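Local structure of 3-hydroxy-3-methylglutaryl-CoA lyase (Acinetobacter baumannii, 6NDS) at residues Q19-P23 against L42-L46; A241-L245 against L284-L288. The protein belongs to the HMGL-like family of TIM-barrel lyases and binds a zinc ion and coenzyme A. Residues are numbered along the deposited sequence.

From the N terminus, the chain runs through strand 17-20 into helix 22-28. It then turns back through helix 36-46, and contact 1 closes this short loop. The chain passes the remaining barrel strands up to strand 237-240. The loop after that strand meets helix 278-285 in contact 2, closing a second loop. The loops lie in series, neither nesting nor crossing. The contacts touch: E20 OE2 lies 2.8 Å from L242 N, a probable hydrogen bond, and L46 CD2 packs on L284 CD2 at 3.7 Å. Contact 1 ties the end of the first strand and the start of helix 22-28 to helix 36-46; contact 2 ties the loop after the last strand to helix 278-285.

Contact 1: Q19-P23 against L42-L46; sequences QEVSP and LINQL
Q19 and E20 end a strand in extended conformation. V21 is the N-cap of the helix that S22 and P23 begin. L42-L46 is the end of an outer helix, with L46 N bonded to L42 O at 2.9 Å. The CA atoms of P23 and I43 are 6.9 Å apart, and those of E20 and L46 8.0 Å. No hydrogen bond crosses between the segments. L42 (chi1 t, chi2 p) points toward Q19-P23, and its CD2 lies 4.4 Å from S22 OG. I43 starts sideways but brings CG1 to 3.6 Å from P23 CG. L46 (m, t) gives the widest contact of this helix. Its CD1 lies 3.7 Å from S22 OG, 3.8 Å from P23 CG and 3.9 Å from E20 CG. E20 (t, p) folds its carboxylate back over its own segment. Its OE2 accepts S22 N at 2.9 Å and S22 OG at 2.6 Å, and its CG packs on L46 CD1. OE2 also accepts L242 N, and OE1 is hydrogen-bonded to T260 OG1. I43 and L46 also touch strand 53-58, the next strand of the sheet. Strand, outer helix and parallel neighbouring strand form the first beta-alpha-beta crossover of the TIM barrel.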
loop_
_atom_site.group_PDB
_atom_site.type_symbol
_atom_site.label_atom_id
_atom_site.label_comp_id
_atom_site.label_asym_id
_atom_site.label_seq_id
_atom_site.Cartn_x
_atom_site.Cartn_y
_atom_site.Cartn_z
ATOM N N GLN A 19 -2.622 -14.214 -10.572
ATOM C CA GLN A 19 -3.750 -14.425 -11.480
ATOM C C GLN A 19 -4.325 -13.068 -11.868
ATOM O O GLN A 19 -4.551 -12.215 -11.005
ATOM C CB GLN A 19 -4.804 -15.329 -10.818
ATOM C CG GLN A 19 -4.169 -16.632 -10.267
ATOM C CD GLN A 19 -5.109 -17.538 -9.492
ATOM O OE1 GLN A 19 -4.935 -18.755 -9.503
ATOM N NE2 GLN A 19 -6.077 -16.955 -8.782
ATOM N N GLU A 20 -4.519 -12.850 -13.170
ATOM C CA GLU A 20 -4.797 -11.514 -13.690
ATOM C C GLU A 20 -6.296 -11.327 -13.896
ATOM O O GLU A 20 -6.951 -12.179 -14.513
ATOM C CB GLU A 20 -4.041 -11.293 -15.006
ATOM C CG GLU A 20 -4.345 -9.945 -15.698
ATOM C CD GLU A 20 -3.968 -8.731 -14.855
ATOM O OE1 GLU A 20 -2.922 -8.758 -14.156
ATOM O OE2 GLU A 20 -4.732 -7.738 -14.881
ATOM N N VAL A 21 -6.844 -10.227 -13.359
ATOM C CA VAL A 21 -8.288 -9.985 -13.479
ATOM C C VAL A 21 -8.624 -8.618 -14.071
ATOM O O VAL A 21 -9.794 -8.210 -14.060
ATOM C CB VAL A 21 -9.002 -10.159 -12.119
ATOM C CG1 VAL A 21 -8.744 -11.567 -11.534
ATOM C CG2 VAL A 21 -8.593 -9.061 -11.121
ATOM N N SER A 22 -7.645 -7.886 -14.607
ATOM C CA SER A 22 -7.996 -6.572 -15.144
ATOM C C SER A 22 -9.034 -6.601 -16.271
ATOM O O SER A 22 -9.811 -5.636 -16.346
ATOM C CB SER A 22 -6.760 -5.787 -15.620
ATOM O OG SER A 22 -6.128 -6.426 -16.691
ATOM N N PRO A 23 -9.110 -7.605 -17.150
ATOM C CA PRO A 23 -10.128 -7.542 -18.209
ATOM C C PRO A 23 -11.535 -7.659 -17.691
ATOM O O PRO A 23 -12.467 -7.325 -18.428
ATOM C CB PRO A 23 -9.778 -8.725 -19.121
ATOM C CG PRO A 23 -8.300 -9.004 -18.838
ATOM C CD PRO A 23 -8.201 -8.751 -17.356
ATOM N N LEU A 42 -5.679 -6.349 -25.273
ATOM C CA LEU A 42 -5.174 -6.309 -23.902
ATOM C C LEU A 42 -4.972 -7.716 -23.359
ATOM O O LEU A 42 -3.917 -8.031 -22.790
ATOM C CB LEU A 42 -6.141 -5.526 -23.014
ATOM C CG LEU A 42 -5.824 -5.565 -21.512
ATOM C CD1 LEU A 42 -4.512 -4.861 -21.214
ATOM C CD2 LEU A 42 -6.985 -4.964 -20.711
ATOM N N ILE A 43 -5.961 -8.589 -23.559
ATOM C CA ILE A 43 -5.829 -9.968 -23.094
ATOM C C ILE A 43 -4.702 -10.678 -23.835
ATOM O O ILE A 43 -3.919 -11.413 -23.224
ATOM C CB ILE A 43 -7.175 -10.699 -23.233
ATOM C CG1 ILE A 43 -8.207 -10.048 -22.298
ATOM C CG2 ILE A 43 -7.016 -12.203 -22.946
ATOM C CD1 ILE A 43 -9.647 -10.339 -22.687
ATOM N N ASN A 44 -4.585 -10.455 -25.155
ATOM C CA ASN A 44 -3.487 -11.068 -25.905
ATOM C C ASN A 44 -2.137 -10.631 -25.342
ATOM O O ASN A 44 -1.203 -11.435 -25.274
ATOM C CB ASN A 44 -3.572 -10.717 -27.388
ATOM C CG ASN A 44 -4.673 -11.468 -28.107
ATOM O OD1 ASN A 44 -5.242 -12.423 -27.575
ATOM N ND2 ASN A 44 -4.972 -11.051 -29.333
ATOM N N GLN A 45 -2.016 -9.363 -24.925
ATOM C CA GLN A 45 -0.752 -8.914 -24.332
ATOM C C GLN A 45 -0.551 -9.533 -22.950
ATOM O O GLN A 45 0.555 -9.979 -22.618
ATOM C CB GLN A 45 -0.719 -7.386 -24.234
ATOM C CG GLN A 45 -0.548 -6.690 -25.573
ATOM C CD GLN A 45 0.797 -7.012 -26.176
ATOM O OE1 GLN A 45 0.881 -7.535 -27.283
ATOM N NE2 GLN A 45 1.865 -6.721 -25.432
ATOM N N LEU A 46 -1.604 -9.569 -22.139
ATOM C CA LEU A 46 -1.497 -10.187 -20.822
ATOM C C LEU A 46 -1.112 -11.655 -20.937
ATOM O O LEU A 46 -0.372 -12.179 -20.093
ATOM C CB LEU A 46 -2.816 -10.046 -20.064
ATOM C CG LEU A 46 -3.131 -8.608 -19.667
ATOM C CD1 LEU A 46 -4.607 -8.519 -19.282
ATOM C CD2 LEU A 46 -2.248 -8.146 -18.508
#

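Contact 2: A241-L245 against L284-L288; sequences ALGGL and LSRTL
No hydrogen bond joins the two segments; leucine side chains make most of the contact. A241-L245 is an irregular loop. It is held by G244 N to A241 O at 3.0 Å and a weak L245 N to L242 O bond at 3.3 Å. G243 and G244 both have positive phi (69° and 75°). L284-L288 leaves helix 278-285 through a type I turn from S285 to L288, where helix 288-292 begins, with L288 N to S285 O at 2.9 Å. T287 (chi1 p) turns OG1 back onto L284 O at 2.7 Å. The closest CA pair is G243 and S285, at 5.4 Å. A241-L245 follows the last strand of the TIM barrel, and the contact sets it against the end of helix 278-285. L242 (t, p) is the most covered residue. Its CD1 meets S285 CB at 3.7 Å, while its CD2 meets L284 CD2 at 3.9 Å and L288 CD1 at 3.8 Å. L284 (t, p) starts sideways, but its end swings in. L288 (m, t) sends CD1 to 4.1 Å from L245 CD1 (L245 also m, t) and 4.0 Å from G243 CA. A CB on G243 would clash with this methyl. S285 (t) places OG 3.5 Å from G243 CA, and the hydroxyl is hydrogen-bonded to E261, whose other carboxylate oxygen pairs with G243 N.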
loop_
_atom_site.group_PDB
_atom_site.type_symbol
_atom_site.label_atom_id
_atom_site.label_comp_id
_atom_site.label_asym_id
_atom_site.label_seq_id
_atom_site.Cartn_x
_atom_site.Cartn_y
_atom_site.Cartn_z
ATOM N N ALA A 241 -4.987 -6.878 -10.584
ATOM C CA ALA A 241 -5.341 -6.214 -11.839
ATOM C C ALA A 241 -4.193 -5.323 -12.292
ATOM O O ALA A 241 -3.630 -4.566 -11.488
ATOM C CB ALA A 241 -6.610 -5.375 -11.694
ATOM N N LEU A 242 -3.878 -5.395 -13.592
ATOM C CA LEU A 242 -2.895 -4.505 -14.200
ATOM C C LEU A 242 -3.184 -3.052 -13.841
ATOM O O LEU A 242 -4.320 -2.578 -13.960
ATOM C CB LEU A 242 -2.924 -4.675 -15.721
ATOM C CG LEU A 242 -1.877 -3.878 -16.507
ATOM C CD1 LEU A 242 -0.507 -4.522 -16.329
ATOM C CD2 LEU A 242 -2.292 -3.851 -17.975
ATOM N N GLY A 243 -2.145 -2.341 -13.406
ATOM C CA GLY A 243 -2.283 -0.931 -13.089
ATOM C C GLY A 243 -3.116 -0.617 -11.866
ATOM O O GLY A 243 -3.342 0.566 -11.581
ATOM N N GLY A 244 -3.609 -1.624 -11.144
ATOM C CA GLY A 244 -4.493 -1.316 -10.036
ATOM C C GLY A 244 -5.890 -0.906 -10.439
ATOM O O GLY A 244 -6.588 -0.225 -9.669
ATOM N N LEU A 245 -6.319 -1.275 -11.642
ATOM C CA LEU A 245 -7.696 -1.057 -12.046
ATOM C C LEU A 245 -8.637 -1.839 -11.127
ATOM O O LEU A 245 -8.206 -2.707 -10.362
ATOM C CB LEU A 245 -7.896 -1.503 -13.495
ATOM C CG LEU A 245 -7.065 -0.748 -14.539
ATOM C CD1 LEU A 245 -7.242 -1.366 -15.938
ATOM C CD2 LEU A 245 -7.468 0.713 -14.542
ATOM N N LEU A 284 3.632 -2.715 -20.202
ATOM C CA LEU A 284 2.235 -2.835 -20.609
ATOM C C LEU A 284 1.340 -1.925 -19.769
ATOM O O LEU A 284 0.455 -1.246 -20.301
ATOM C CB LEU A 284 1.773 -4.295 -20.498
ATOM C CG LEU A 284 0.299 -4.500 -20.888
ATOM C CD1 LEU A 284 0.017 -4.176 -22.348
ATOM C CD2 LEU A 284 -0.146 -5.933 -20.555
ATOM N N SER A 285 1.559 -1.896 -18.456
ATOM C CA SER A 285 0.748 -1.035 -17.596
ATOM C C SER A 285 0.873 0.427 -18.002
ATOM O O SER A 285 -0.104 1.183 -17.945
ATOM C CB SER A 285 1.161 -1.214 -16.141
ATOM O OG SER A 285 0.364 -0.382 -15.316
ATOM N N ARG A 286 2.061 0.843 -18.436
ATOM C CA ARG A 286 2.244 2.235 -18.822
ATOM C C ARG A 286 1.492 2.610 -20.100
ATOM O O ARG A 286 1.401 3.802 -20.407
ATOM C CB ARG A 286 3.743 2.541 -18.953
ATOM C CG ARG A 286 4.438 2.576 -17.577
ATOM C CD ARG A 286 5.965 2.635 -17.668
ATOM N NE ARG A 286 6.549 3.057 -16.396
ATOM C CZ ARG A 286 7.845 2.996 -16.103
ATOM N NH1 ARG A 286 8.706 2.516 -16.991
ATOM N NH2 ARG A 286 8.280 3.414 -14.917
ATOM N N THR A 287 0.932 1.635 -20.835
ATOM C CA THR A 287 0.068 1.953 -21.965
ATOM C C THR A 287 -1.369 2.220 -21.548
ATOM O O THR A 287 -2.163 2.649 -22.390
ATOM C CB THR A 287 0.081 0.822 -23.013
ATOM O OG1 THR A 287 -0.665 -0.308 -22.539
ATOM C CG2 THR A 287 1.516 0.405 -23.333
ATOM N N LEU A 288 -1.724 1.986 -20.273
ATOM C CA LEU A 288 -3.122 2.146 -19.872
ATOM C C LEU A 288 -3.631 3.589 -19.924
ATOM O O LEU A 288 -4.773 3.806 -20.353
ATOM C CB LEU A 288 -3.344 1.567 -18.473
ATOM C CG LEU A 288 -3.317 0.046 -18.361
ATOM C CD1 LEU A 288 -3.412 -0.361 -16.889
ATOM C CD2 LEU A 288 -4.465 -0.577 -19.173
#